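Local coordinates for uncharacterized protein (Legionella longbeachae NSW150, PDB 4JZA), which probably removes the 3-phosphate from phosphatidylinositol 3-phosphate, as a phosphoinositide phosphatase of a pathogen that acts on lipids in its interaction with the host, at residues E197-A202 and D278-Q283; F204-Q209 and L259-R264; L701-N706 and Q735-M740; P710-S715 and S723-P728. One frame throughout, in Å; residues are numbered along the deposited sequence.

Overall arrangement
Following the chain from the N terminus, the first of these contacts falls in the phosphoinositide phosphatase insertion domain, after the first strands of the mixed sheet. There contact 1 closes a largely helical loop by bringing helix 198-206 beside helix 274-288. Contact 2 is nested inside that loop: the far end of helix 198-206 meets the start of helix 261-270, with the two contact centres about 13 Å apart. Much later comes the C-terminal domain region. Contact 3 joins the end of helix 676-702 to helix 731-740, and contact 4, nested within it, folds the connecting loop on itself. The two pairs are in series, and contacts 1 and 3 have centres about 67 Å apart.

Contact 1 (E197-A202 and D278-Q283); sequences EEYQHA and DKKLTQ
The start of helix 198-206 faces a middle turn of helix 274-288 with the backbones well separated, the CA atoms of Y199 and K280 being 9.0 Å apart, so long side chains span the gap. Y199 does most of this. Its CG is tucked over the backbone (chi1 73°), and the phenol reaches out toward the second helix until OH stands 3.3 Å from the carbonyl O of K280. CB of K280 lies 4.0 Å from the same OH, the two side chains crossing obliquely. This is helix-to-helix packing inside the phosphoinositide phosphatase insertion domain, with L270 of helix 261-270 touching both Y199 and K280. E197, at the N-cap position, is extended beyond CG and sets OE1 at the edge of the Y199 ring, in its plane, while CG of Q200 lies against one face, offset toward the rim. The E197 and K280 side chains cross at about a right angle; OE1 of E197 is 4.1 Å from CE of K280 and 4.7 Å from its NZ, where a mild attraction is possible. Q283 extends its amide end toward the E197 carboxylate and the Y199 hydroxyl.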
loop_
_atom_site.group_PDB
_atom_site.type_symbol
_atom_site.label_atom_id
_atom_site.label_comp_id
_atom_site.label_asym_id
_atom_site.label_seq_id
_atom_site.Cartn_x
_atom_site.Cartn_y
_atom_site.Cartn_z
ATOM N N GLU A 197 10.373 24.633 -2.752
ATOM C CA GLU A 197 10.015 24.506 -4.158
ATOM C C GLU A 197 10.982 23.598 -4.926
ATOM O O GLU A 197 12.117 23.391 -4.516
ATOM C CB GLU A 197 9.999 25.877 -4.808
ATOM C CG GLU A 197 8.855 26.779 -4.367
ATOM C CD GLU A 197 8.794 28.070 -5.173
ATOM O OE1 GLU A 197 8.780 28.016 -6.436
ATOM O OE2 GLU A 197 8.784 29.152 -4.547
ATOM N N GLU A 198 10.556 23.088 -6.071
ATOM C CA GLU A 198 11.328 22.045 -6.735
ATOM C C GLU A 198 12.765 22.483 -6.953
ATOM O O GLU A 198 13.664 21.699 -6.705
ATOM C CB GLU A 198 10.678 21.549 -8.061
ATOM C CG GLU A 198 11.357 20.304 -8.679
ATOM C CD GLU A 198 10.736 19.787 -10.011
ATOM O OE1 GLU A 198 11.435 19.041 -10.775
ATOM O OE2 GLU A 198 9.560 20.110 -10.307
ATOM N N TYR A 199 13.008 23.704 -7.427
ATOM C CA TYR A 199 14.408 24.095 -7.774
ATOM C C TYR A 199 15.288 24.179 -6.524
ATOM O O TYR A 199 16.492 23.909 -6.551
ATOM C CB TYR A 199 14.477 25.398 -8.610
ATOM C CG TYR A 199 14.178 26.631 -7.821
ATOM C CD1 TYR A 199 12.887 26.934 -7.481
ATOM C CD2 TYR A 199 15.201 27.500 -7.388
ATOM C CE1 TYR A 199 12.580 28.065 -6.733
ATOM C CE2 TYR A 199 14.899 28.642 -6.651
ATOM C CZ TYR A 199 13.565 28.923 -6.331
ATOM O OH TYR A 199 13.139 30.014 -5.593
ATOM N N GLN A 200 14.674 24.530 -5.416
ATOM C CA GLN A 200 15.430 24.696 -4.195
ATOM C C GLN A 200 15.747 23.324 -3.649
ATOM O O GLN A 200 16.838 23.100 -3.149
ATOM C CB GLN A 200 14.649 25.531 -3.171
ATOM C CG GLN A 200 14.334 26.967 -3.604
ATOM C CD GLN A 200 13.467 27.699 -2.581
ATOM O OE1 GLN A 200 13.947 28.146 -1.567
ATOM N NE2 GLN A 200 12.199 27.789 -2.837
ATOM N N HIS A 201 14.784 22.409 -3.752
ATOM C CA HIS A 201 14.990 20.996 -3.392
ATOM C C HIS A 201 16.160 20.426 -4.187
ATOM O O HIS A 201 16.994 19.698 -3.616
ATOM C CB HIS A 201 13.726 20.159 -3.669
ATOM C CG HIS A 201 13.602 18.911 -2.833
ATOM N ND1 HIS A 201 13.258 18.934 -1.499
ATOM C CD2 HIS A 201 13.734 17.604 -3.152
ATOM C CE1 HIS A 201 13.179 17.700 -1.032
ATOM N NE2 HIS A 201 13.480 16.875 -2.013
ATOM N N ALA A 202 16.247 20.752 -5.475
ATOM C CA ALA A 202 17.363 20.260 -6.239
ATOM C C ALA A 202 18.687 20.849 -5.719
ATOM O O ALA A 202 19.724 20.134 -5.668
ATOM C CB ALA A 202 17.201 20.559 -7.709
ATOM N N ASP A 278 14.749 34.693 -13.392
ATOM C CA ASP A 278 15.492 35.727 -12.612
ATOM C C ASP A 278 14.786 36.156 -11.337
ATOM O O ASP A 278 15.433 36.571 -10.396
ATOM C CB ASP A 278 15.836 36.975 -13.459
ATOM C CG ASP A 278 17.227 36.889 -14.101
ATOM O OD1 ASP A 278 18.212 36.570 -13.393
ATOM O OD2 ASP A 278 17.343 37.128 -15.324
ATOM N N LYS A 279 13.467 36.041 -11.310
ATOM C CA LYS A 279 12.698 36.381 -10.117
ATOM C C LYS A 279 12.968 35.368 -9.025
ATOM O O LYS A 279 13.226 35.708 -7.874
ATOM C CB LYS A 279 11.211 36.377 -10.444
ATOM C CG LYS A 279 10.332 36.741 -9.272
ATOM C CD LYS A 279 8.868 36.532 -9.610
ATOM C CE LYS A 279 7.995 37.341 -8.664
ATOM N NZ LYS A 279 6.616 36.787 -8.566
ATOM N N LYS A 280 12.919 34.101 -9.422
ATOM C CA LYS A 280 13.106 32.990 -8.499
ATOM C C LYS A 280 14.501 32.998 -7.902
ATOM O O LYS A 280 14.685 32.690 -6.734
ATOM C CB LYS A 280 12.828 31.662 -9.208
ATOM C CG LYS A 280 11.351 31.322 -9.222
ATOM C CD LYS A 280 11.039 30.186 -10.175
ATOM C CE LYS A 280 9.575 29.814 -10.059
ATOM N NZ LYS A 280 9.233 28.794 -11.084
ATOM N N LEU A 281 15.487 33.333 -8.719
ATOM C CA LEU A 281 16.839 33.479 -8.225
ATOM C C LEU A 281 16.913 34.487 -7.071
ATOM O O LEU A 281 17.461 34.154 -6.022
ATOM C CB LEU A 281 17.806 33.857 -9.367
ATOM C CG LEU A 281 18.052 32.760 -10.392
ATOM C CD1 LEU A 281 19.003 33.271 -11.467
ATOM C CD2 LEU A 281 18.631 31.516 -9.727
ATOM N N THR A 282 16.384 35.705 -7.247
ATOM C CA THR A 282 16.569 36.730 -6.200
ATOM C C THR A 282 15.673 36.413 -4.990
ATOM O O THR A 282 15.914 36.856 -3.880
ATOM C CB THR A 282 16.460 38.212 -6.708
ATOM O OG1 THR A 282 15.209 38.414 -7.373
ATOM C CG2 THR A 282 17.712 38.619 -7.651
ATOM N N GLN A 283 14.684 35.574 -5.219
ATOM C CA GLN A 283 13.845 35.038 -4.155
ATOM C C GLN A 283 14.504 33.916 -3.325
ATOM O O GLN A 283 14.167 33.731 -2.156
ATOM C CB GLN A 283 12.600 34.518 -4.829
ATOM C CG GLN A 283 11.565 33.866 -3.948
ATOM C CD GLN A 283 10.534 33.192 -4.819
ATOM O OE1 GLN A 283 10.518 31.955 -4.940
ATOM N NE2 GLN A 283 9.741 34.008 -5.536
#

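Contact 2 (F204-Q209 and L259-R264); sequences FCNLDQ and LSVHQR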
loop_
_atom_site.group_PDB
_atom_site.type_symbol
_atom_site.label_atom_id
_atom_site.label_comp_id
_atom_site.label_asym_id
_atom_site.label_seq_id
_atom_site.Cartn_x
_atom_site.Cartn_y
_atom_site.Cartn_z
ATOM N N PHE A 204 19.729 21.846 -2.638
ATOM C CA PHE A 204 20.270 21.245 -1.431
ATOM C C PHE A 204 20.524 19.756 -1.597
ATOM O O PHE A 204 21.477 19.222 -1.047
ATOM C CB PHE A 204 19.328 21.485 -0.237
ATOM C CG PHE A 204 19.300 22.908 0.252
ATOM C CD1 PHE A 204 20.366 23.436 0.962
ATOM C CD2 PHE A 204 18.201 23.723 0.018
ATOM C CE1 PHE A 204 20.336 24.757 1.411
ATOM C CE2 PHE A 204 18.157 25.034 0.475
ATOM C CZ PHE A 204 19.223 25.553 1.167
ATOM N N CYS A 205 19.680 19.062 -2.343
ATOM C CA CYS A 205 19.859 17.597 -2.470
ATOM C C CYS A 205 21.028 17.248 -3.375
ATOM O O CYS A 205 21.540 16.152 -3.296
ATOM C CB CYS A 205 18.569 16.872 -2.926
ATOM S SG CYS A 205 17.253 16.916 -1.677
ATOM N N ASN A 206 21.475 18.179 -4.211
ATOM C CA ASN A 206 22.638 17.917 -5.079
ATOM C C ASN A 206 23.907 18.637 -4.678
ATOM O O ASN A 206 24.945 18.475 -5.321
ATOM C CB ASN A 206 22.286 18.243 -6.507
ATOM C CG ASN A 206 21.230 17.307 -7.038
ATOM O OD1 ASN A 206 21.527 16.169 -7.345
ATOM N ND2 ASN A 206 19.989 17.767 -7.094
ATOM N N LEU A 207 23.833 19.383 -3.582
ATOM C CA LEU A 207 24.948 20.187 -3.119
ATOM C C LEU A 207 26.214 19.356 -3.037
ATOM O O LEU A 207 26.253 18.321 -2.358
ATOM C CB LEU A 207 24.643 20.752 -1.730
ATOM C CG LEU A 207 25.529 21.881 -1.220
ATOM C CD1 LEU A 207 25.272 23.147 -2.029
ATOM C CD2 LEU A 207 25.267 22.091 0.264
ATOM N N ASP A 208 27.238 19.834 -3.732
ATOM C CA ASP A 208 28.587 19.287 -3.694
ATOM C C ASP A 208 29.219 19.244 -2.279
ATOM O O ASP A 208 29.058 20.170 -1.502
ATOM C CB ASP A 208 29.452 20.136 -4.607
ATOM C CG ASP A 208 30.842 19.632 -4.700
ATOM O OD1 ASP A 208 31.091 18.441 -4.474
ATOM O OD2 ASP A 208 31.722 20.421 -4.991
ATOM N N GLN A 209 29.924 18.151 -1.955
ATOM C CA GLN A 209 30.509 17.946 -0.615
ATOM C C GLN A 209 31.738 18.854 -0.373
ATOM O O GLN A 209 32.310 18.869 0.730
ATOM C CB GLN A 209 30.823 16.444 -0.350
ATOM C CG GLN A 209 29.955 15.757 0.730
ATOM C CD GLN A 209 28.837 14.842 0.194
ATOM O OE1 GLN A 209 28.738 13.670 0.591
ATOM N NE2 GLN A 209 27.984 15.376 -0.683
ATOM N N LEU A 259 28.937 24.300 -14.582
ATOM C CA LEU A 259 28.259 24.577 -13.306
ATOM C C LEU A 259 28.344 23.385 -12.399
ATOM O O LEU A 259 28.196 22.255 -12.857
ATOM C CB LEU A 259 26.776 24.839 -13.509
ATOM C CG LEU A 259 26.391 26.132 -14.199
ATOM C CD1 LEU A 259 24.880 26.292 -14.172
ATOM C CD2 LEU A 259 27.094 27.304 -13.540
ATOM N N SER A 260 28.554 23.620 -11.109
ATOM C CA SER A 260 28.623 22.513 -10.176
ATOM C C SER A 260 27.293 21.732 -10.196
ATOM O O SER A 260 26.253 22.231 -10.664
ATOM C CB SER A 260 28.954 22.997 -8.768
ATOM O OG SER A 260 27.894 23.779 -8.251
ATOM N N VAL A 261 27.347 20.505 -9.696
ATOM C CA VAL A 261 26.230 19.602 -9.803
ATOM C C VAL A 261 24.930 20.332 -9.435
ATOM O O VAL A 261 23.986 20.402 -10.214
ATOM C CB VAL A 261 26.433 18.371 -8.888
ATOM C CG1 VAL A 261 25.312 17.367 -9.106
ATOM C CG2 VAL A 261 27.792 17.703 -9.137
ATOM N N HIS A 262 24.902 20.896 -8.239
ATOM C CA HIS A 262 23.701 21.556 -7.693
ATOM C C HIS A 262 23.217 22.801 -8.457
ATOM O O HIS A 262 22.018 22.998 -8.634
ATOM C CB HIS A 262 23.885 21.895 -6.189
ATOM C CG HIS A 262 25.109 22.711 -5.876
ATOM N ND1 HIS A 262 26.338 22.143 -5.637
ATOM C CD2 HIS A 262 25.292 24.044 -5.757
ATOM C CE1 HIS A 262 27.226 23.087 -5.399
ATOM N NE2 HIS A 262 26.618 24.250 -5.466
ATOM N N GLN A 263 24.137 23.651 -8.893
ATOM C CA GLN A 263 23.744 24.796 -9.715
ATOM C C GLN A 263 23.132 24.264 -11.001
ATOM O O GLN A 263 22.137 24.799 -11.493
ATOM C CB GLN A 263 24.938 25.716 -10.004
ATOM C CG GLN A 263 25.358 26.570 -8.805
ATOM C CD GLN A 263 26.833 26.892 -8.826
ATOM O OE1 GLN A 263 27.661 25.995 -8.792
ATOM N NE2 GLN A 263 27.170 28.136 -8.894
ATOM N N ARG A 264 23.719 23.181 -11.511
ATOM C CA ARG A 264 23.258 22.547 -12.743
ATOM C C ARG A 264 21.792 22.075 -12.609
ATOM O O ARG A 264 20.938 22.397 -13.437
ATOM C CB ARG A 264 24.204 21.370 -13.155
ATOM C CG ARG A 264 24.111 20.985 -14.633
ATOM C CD ARG A 264 24.915 19.813 -15.161
ATOM N NE ARG A 264 26.232 19.669 -14.543
ATOM C CZ ARG A 264 26.654 18.563 -13.924
ATOM N NH1 ARG A 264 25.864 17.479 -13.842
ATOM N NH2 ARG A 264 27.875 18.534 -13.383
#
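Backbones come very close here, the CA atoms of N206 and H262 lying 4.6 Å apart where the end region of helix 198-206 meets the first turn of helix 261-270. H262 carries the contact. With chi1 at 55°, its ring stands beside the chain that leaves the other helix. The backbone N-H of D208 gives a hydrogen bond to ND1 of H262, N to ND1 3.1 Å and nearly straight at 169°, although the donor sits 35° out of the ring plane. One imidazole face receives L207: CD1 is 3.7 Å from the ring centroid, almost on the normal, a CH-pi contact. In this helical insertion domain the histidine thus ties a helix exit to a helix start, and D220 of helix 214-234 holds its other nitrogen, NE2. With ND1 accepting, NE2 is probably the protonated nitrogen, and the carboxylate would polarise the ring. OG of S260, the N-cap residue, lies toward the rim of the opposite face, CB of D208 is at the ring edge, and Y203 packs edge-to-face. Alongside, CB of N206 rests 3.8 Å from CA of H262, while the N206 amide turns back to the A202 carbonyl.

Contact 3 (L701-N706 and Q735-M740); sequences LINERN and QILELM
L737 of helix 731-740 packs against I702 and the chain that follows helix 676-702, joining two helices of the phosphoinositide phosphatase C-terminal domain. With CG beside the backbone N and anti to the carbonyl carbon (chi1 -71°), the leucine spreads its two methyls over different neighbours. CD2 lies 3.7 Å from CG2 of I702, where the two side chains slide past each other in opposite directions, and the same methyl is close to OD1 of N703. The other, CD1, meets the guanidinium end of R705, approaching NE obliquely. I702 is the counterpart on the first helix. Its CG2 also reaches SE of the selenomethionine M740 at 4.2 Å. CD1 of I702 touches CG2 of I736 at 3.8 Å, the two side chains crossing at about a right angle. I702, I736 and M740 are buried, whereas N703 and R705 lie at the exposed margin and set polar groups against the leucine. Around these lies a second layer. ND2 of N703 is hydrogen-bonded to the carbonyl of H699 one helical turn back, so OD1 is the end of its amide left beside L737. I736 backs onto I756 of helix 748-761, and M740 packs on Y695 and H699 of helix 676-702. R705 reaches the methyl through a bend in its chain at chi3 (55°), which brings NE to 3.3 Å from CD1 of L737.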
loop_
_atom_site.group_PDB
_atom_site.type_symbol
_atom_site.label_atom_id
_atom_site.label_comp_id
_atom_site.label_asym_id
_atom_site.label_seq_id
_atom_site.Cartn_x
_atom_site.Cartn_y
_atom_site.Cartn_z
ATOM N N LEU A 701 -18.146 6.590 49.141
ATOM C CA LEU A 701 -18.152 8.057 49.039
ATOM C C LEU A 701 -19.415 8.637 48.336
ATOM O O LEU A 701 -20.054 9.566 48.837
ATOM C CB LEU A 701 -16.879 8.532 48.327
ATOM C CG LEU A 701 -16.765 10.035 48.071
ATOM C CD1 LEU A 701 -16.904 10.769 49.372
ATOM C CD2 LEU A 701 -15.457 10.422 47.458
ATOM N N ILE A 702 -19.765 8.077 47.185
ATOM C CA ILE A 702 -20.903 8.581 46.411
ATOM C C ILE A 702 -22.229 8.423 47.169
ATOM O O ILE A 702 -23.148 9.194 47.007
ATOM C CB ILE A 702 -20.967 7.856 45.066
ATOM C CG1 ILE A 702 -21.467 8.763 43.972
ATOM C CG2 ILE A 702 -21.764 6.559 45.163
ATOM C CD1 ILE A 702 -20.338 9.277 43.106
ATOM N N ASN A 703 -22.322 7.429 48.027
ATOM C CA ASN A 703 -23.541 7.232 48.783
ATOM C C ASN A 703 -23.654 8.139 49.989
ATOM O O ASN A 703 -24.689 8.139 50.597
ATOM C CB ASN A 703 -23.767 5.753 49.134
ATOM C CG ASN A 703 -24.368 4.965 47.953
ATOM O OD1 ASN A 703 -25.506 5.189 47.558
ATOM N ND2 ASN A 703 -23.597 4.046 47.382
ATOM N N GLU A 704 -22.618 8.911 50.325
ATOM C CA GLU A 704 -22.773 10.097 51.169
ATOM C C GLU A 704 -23.139 11.294 50.284
ATOM O O GLU A 704 -22.331 12.185 50.044
ATOM C CB GLU A 704 -21.487 10.407 51.933
ATOM C CG GLU A 704 -20.972 9.281 52.811
ATOM C CD GLU A 704 -21.706 9.136 54.142
ATOM O OE1 GLU A 704 -21.746 10.126 54.937
ATOM O OE2 GLU A 704 -22.215 7.995 54.390
ATOM N N ARG A 705 -24.390 11.326 49.854
ATOM C CA ARG A 705 -24.877 12.219 48.771
ATOM C C ARG A 705 -24.863 13.719 49.120
ATOM O O ARG A 705 -24.839 14.575 48.234
ATOM C CB ARG A 705 -26.292 11.787 48.304
ATOM C CG ARG A 705 -26.452 10.266 48.172
ATOM C CD ARG A 705 -27.730 9.861 47.479
ATOM N NE ARG A 705 -27.812 10.533 46.181
ATOM C CZ ARG A 705 -28.942 10.831 45.545
ATOM N NH1 ARG A 705 -30.116 10.511 46.078
ATOM N NH2 ARG A 705 -28.900 11.453 44.373
ATOM N N ASN A 706 -24.843 14.027 50.407
ATOM C CA ASN A 706 -24.772 15.410 50.860
ATOM C C ASN A 706 -23.533 16.193 50.442
ATOM O O ASN A 706 -23.577 17.411 50.297
ATOM C CB ASN A 706 -24.915 15.428 52.376
ATOM C CG ASN A 706 -26.383 15.302 52.812
ATOM O OD1 ASN A 706 -27.315 15.225 51.975
ATOM N ND2 ASN A 706 -26.602 15.308 54.130
ATOM N N GLN A 735 -25.643 10.145 37.676
ATOM C CA GLN A 735 -25.371 9.084 36.752
ATOM C C GLN A 735 -24.481 7.986 37.272
ATOM O O GLN A 735 -24.635 6.825 36.874
ATOM C CB GLN A 735 -24.718 9.649 35.524
ATOM C CG GLN A 735 -25.749 10.202 34.579
ATOM C CD GLN A 735 -25.131 10.571 33.280
ATOM O OE1 GLN A 735 -24.567 9.703 32.553
ATOM N NE2 GLN A 735 -25.187 11.851 32.970
ATOM N N ILE A 736 -23.534 8.361 38.120
ATOM C CA ILE A 736 -22.635 7.412 38.720
ATOM C C ILE A 736 -23.357 6.643 39.805
ATOM O O ILE A 736 -23.153 5.473 39.913
ATOM C CB ILE A 736 -21.344 8.087 39.202
ATOM C CG1 ILE A 736 -20.539 8.537 37.973
ATOM C CG2 ILE A 736 -20.520 7.118 40.008
ATOM C CD1 ILE A 736 -19.465 9.555 38.264
ATOM N N LEU A 737 -24.248 7.258 40.560
ATOM C CA LEU A 737 -25.182 6.453 41.376
ATOM C C LEU A 737 -25.981 5.470 40.529
ATOM O O LEU A 737 -26.035 4.287 40.858
ATOM C CB LEU A 737 -26.151 7.322 42.166
ATOM C CG LEU A 737 -25.451 8.053 43.307
ATOM C CD1 LEU A 737 -26.182 9.345 43.604
ATOM C CD2 LEU A 737 -25.345 7.212 44.574
ATOM N N GLU A 738 -26.606 5.953 39.457
ATOM C CA GLU A 738 -27.416 5.087 38.598
ATOM C C GLU A 738 -26.621 3.849 38.173
ATOM O O GLU A 738 -27.152 2.749 38.154
ATOM C CB GLU A 738 -27.930 5.824 37.345
ATOM C CG GLU A 738 -29.316 6.496 37.395
ATOM C CD GLU A 738 -30.472 5.587 37.814
ATOM O OE1 GLU A 738 -31.352 5.339 36.964
ATOM O OE2 GLU A 738 -30.542 5.142 38.979
ATOM N N LEU A 739 -25.351 4.030 37.856
ATOM C CA LEU A 739 -24.530 2.946 37.361
ATOM C C LEU A 739 -24.188 1.979 38.454
ATOM O O LEU A 739 -23.942 0.808 38.170
ATOM C CB LEU A 739 -23.231 3.469 36.778
ATOM C CG LEU A 739 -23.349 4.020 35.352
ATOM C CD1 LEU A 739 -22.128 4.852 34.937
ATOM C CD2 LEU A 739 -23.572 2.887 34.363
HETATM N N MSE A 740 -24.154 2.469 39.691
HETATM C CA MSE A 740 -23.794 1.668 40.850
HETATM C C MSE A 740 -24.990 1.069 41.510
HETATM O O MSE A 740 -24.831 0.410 42.523
HETATM C CB MSE A 740 -23.024 2.528 41.874
HETATM C CG MSE A 740 -21.614 2.602 41.337
HETATM SE SE MSE A 740 -20.423 3.909 42.174
HETATM C CE MSE A 740 -19.310 2.510 42.958
#

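Contact 4 (P710-S715 and S723-P728); sequences PQEQSS and SSESNP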
loop_
_atom_site.group_PDB
_atom_site.type_symbol
_atom_site.label_atom_id
_atom_site.label_comp_id
_atom_site.label_asym_id
_atom_site.label_seq_id
_atom_site.Cartn_x
_atom_site.Cartn_y
_atom_site.Cartn_z
ATOM N N PRO A 710 -23.772 21.647 46.227
ATOM C CA PRO A 710 -23.030 22.911 46.326
ATOM C C PRO A 710 -23.747 23.905 47.194
ATOM O O PRO A 710 -24.837 23.609 47.634
ATOM C CB PRO A 710 -23.010 23.410 44.866
ATOM C CG PRO A 710 -24.249 22.869 44.233
ATOM C CD PRO A 710 -24.623 21.614 45.022
ATOM N N GLN A 711 -23.177 25.087 47.399
ATOM C CA GLN A 711 -23.918 26.178 48.066
ATOM C C GLN A 711 -25.085 26.697 47.189
ATOM O O GLN A 711 -25.119 26.482 45.964
ATOM C CB GLN A 711 -22.997 27.324 48.461
ATOM C CG GLN A 711 -21.776 26.835 49.211
ATOM C CD GLN A 711 -20.916 27.980 49.698
ATOM O OE1 GLN A 711 -19.733 28.071 49.365
ATOM N NE2 GLN A 711 -21.506 28.867 50.494
ATOM N N GLU A 712 -26.062 27.328 47.847
ATOM C CA GLU A 712 -27.261 27.860 47.187
ATOM C C GLU A 712 -26.873 29.286 46.773
ATOM O O GLU A 712 -26.639 30.153 47.625
ATOM C CB GLU A 712 -28.493 27.710 48.123
ATOM C CG GLU A 712 -29.619 28.737 48.025
ATOM C CD GLU A 712 -29.581 29.800 49.118
ATOM O OE1 GLU A 712 -30.072 30.926 48.884
ATOM O OE2 GLU A 712 -29.092 29.511 50.227
ATOM N N GLN A 713 -26.731 29.491 45.462
ATOM C CA GLN A 713 -25.976 30.629 44.910
ATOM C C GLN A 713 -26.922 31.664 44.303
ATOM O O GLN A 713 -26.839 31.963 43.092
ATOM C CB GLN A 713 -25.017 30.165 43.806
ATOM C CG GLN A 713 -24.037 29.062 44.177
ATOM C CD GLN A 713 -23.714 28.123 42.998
ATOM O OE1 GLN A 713 -24.236 27.000 42.940
ATOM N NE2 GLN A 713 -22.851 28.586 42.054
ATOM N N SER A 714 -27.804 32.216 45.147
ATOM C CA SER A 714 -28.878 33.136 44.709
ATOM C C SER A 714 -28.532 34.096 43.538
ATOM O O SER A 714 -29.313 34.171 42.555
ATOM C CB SER A 714 -29.431 33.903 45.910
ATOM O OG SER A 714 -30.089 32.983 46.759
ATOM N N SER A 715 -27.374 34.777 43.638
ATOM C CA SER A 715 -26.905 35.768 42.621
ATOM C C SER A 715 -26.761 35.210 41.168
ATOM O O SER A 715 -26.752 35.981 40.177
ATOM C CB SER A 715 -25.605 36.484 43.076
ATOM O OG SER A 715 -24.678 35.609 43.689
ATOM N N SER A 723 -32.393 26.512 39.542
ATOM C CA SER A 723 -31.558 26.786 40.720
ATOM C C SER A 723 -30.895 25.500 41.231
ATOM O O SER A 723 -31.365 24.391 40.921
ATOM C CB SER A 723 -32.426 27.366 41.853
ATOM O OG SER A 723 -33.144 26.291 42.480
ATOM N N SER A 724 -29.841 25.655 42.044
ATOM C CA SER A 724 -29.194 24.523 42.722
ATOM C C SER A 724 -30.044 23.960 43.882
ATOM O O SER A 724 -30.005 22.760 44.142
ATOM C CB SER A 724 -27.767 24.873 43.178
ATOM O OG SER A 724 -27.736 25.978 44.071
ATOM N N GLU A 725 -30.818 24.812 44.557
ATOM C CA GLU A 725 -31.865 24.333 45.472
ATOM C C GLU A 725 -32.720 23.233 44.809
ATOM O O GLU A 725 -32.951 22.189 45.403
ATOM C CB GLU A 725 -32.760 25.494 45.954
ATOM C CG GLU A 725 -32.482 25.976 47.373
ATOM C CD GLU A 725 -33.240 27.248 47.698
ATOM O OE1 GLU A 725 -34.382 27.161 48.210
ATOM O OE2 GLU A 725 -32.704 28.340 47.396
ATOM N N SER A 726 -33.188 23.465 43.581
ATOM C CA SER A 726 -34.094 22.485 42.936
ATOM C C SER A 726 -33.345 21.319 42.279
ATOM O O SER A 726 -33.946 20.282 41.978
ATOM C CB SER A 726 -35.036 23.140 41.904
ATOM O OG SER A 726 -35.448 24.425 42.322
ATOM N N ASN A 727 -32.045 21.480 42.069
ATOM C CA ASN A 727 -31.242 20.485 41.347
ATOM C C ASN A 727 -29.962 20.267 42.135
ATOM O O ASN A 727 -28.876 20.550 41.656
ATOM C CB ASN A 727 -30.966 20.981 39.913
ATOM C CG ASN A 727 -32.244 21.360 39.160
ATOM O OD1 ASN A 727 -33.303 20.854 39.451
ATOM N ND2 ASN A 727 -32.140 22.220 38.191
ATOM N N PRO A 728 -30.091 19.781 43.386
ATOM C CA PRO A 728 -28.919 19.764 44.275
ATOM C C PRO A 728 -27.713 18.943 43.737
ATOM O O PRO A 728 -26.579 19.433 43.729
ATOM C CB PRO A 728 -29.482 19.157 45.577
ATOM C CG PRO A 728 -30.644 18.314 45.140
ATOM C CD PRO A 728 -31.232 19.014 43.944
#
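An ST motif at S723 shapes one side of this surface contact, in which the loop between helices 676-702 and 731-740 of the C-terminal domain region doubles back on itself. OG of S723 accepts a hydrogen bond from the backbone N of S726 at 3.0 Å, with an N-H...O angle of 155°, and also bonds to the S720 carbonyl. S724 lies within this turn and faces segment 710-715, the CA atoms of S724 and E712 being 5.9 Å apart. S724 makes the link between the two parts. Its OG donates to the backbone O of Q711 at 3.3 Å. The hydroxyl comes in from above the carbonyl plane, 26° out of it, so the bond is not aimed at a lone pair. W717 adds a weak bond from NE1 to the same OG. P710 also takes part, with its CG 4.2 Å from CB of S724 and its CD against the backbone O of P728. Beyond S724, E712 and E725 lie side by side, pointing the same way, with carboxylate planes nearly perpendicular. Such like charges would tend to repel, which could raise the pKa of one of them. S714 OG gives E712 OE1 a weak bond, while OE2 of E725 stands 4.0 Å from that same OE1 and 3.2 Å from CG of E712.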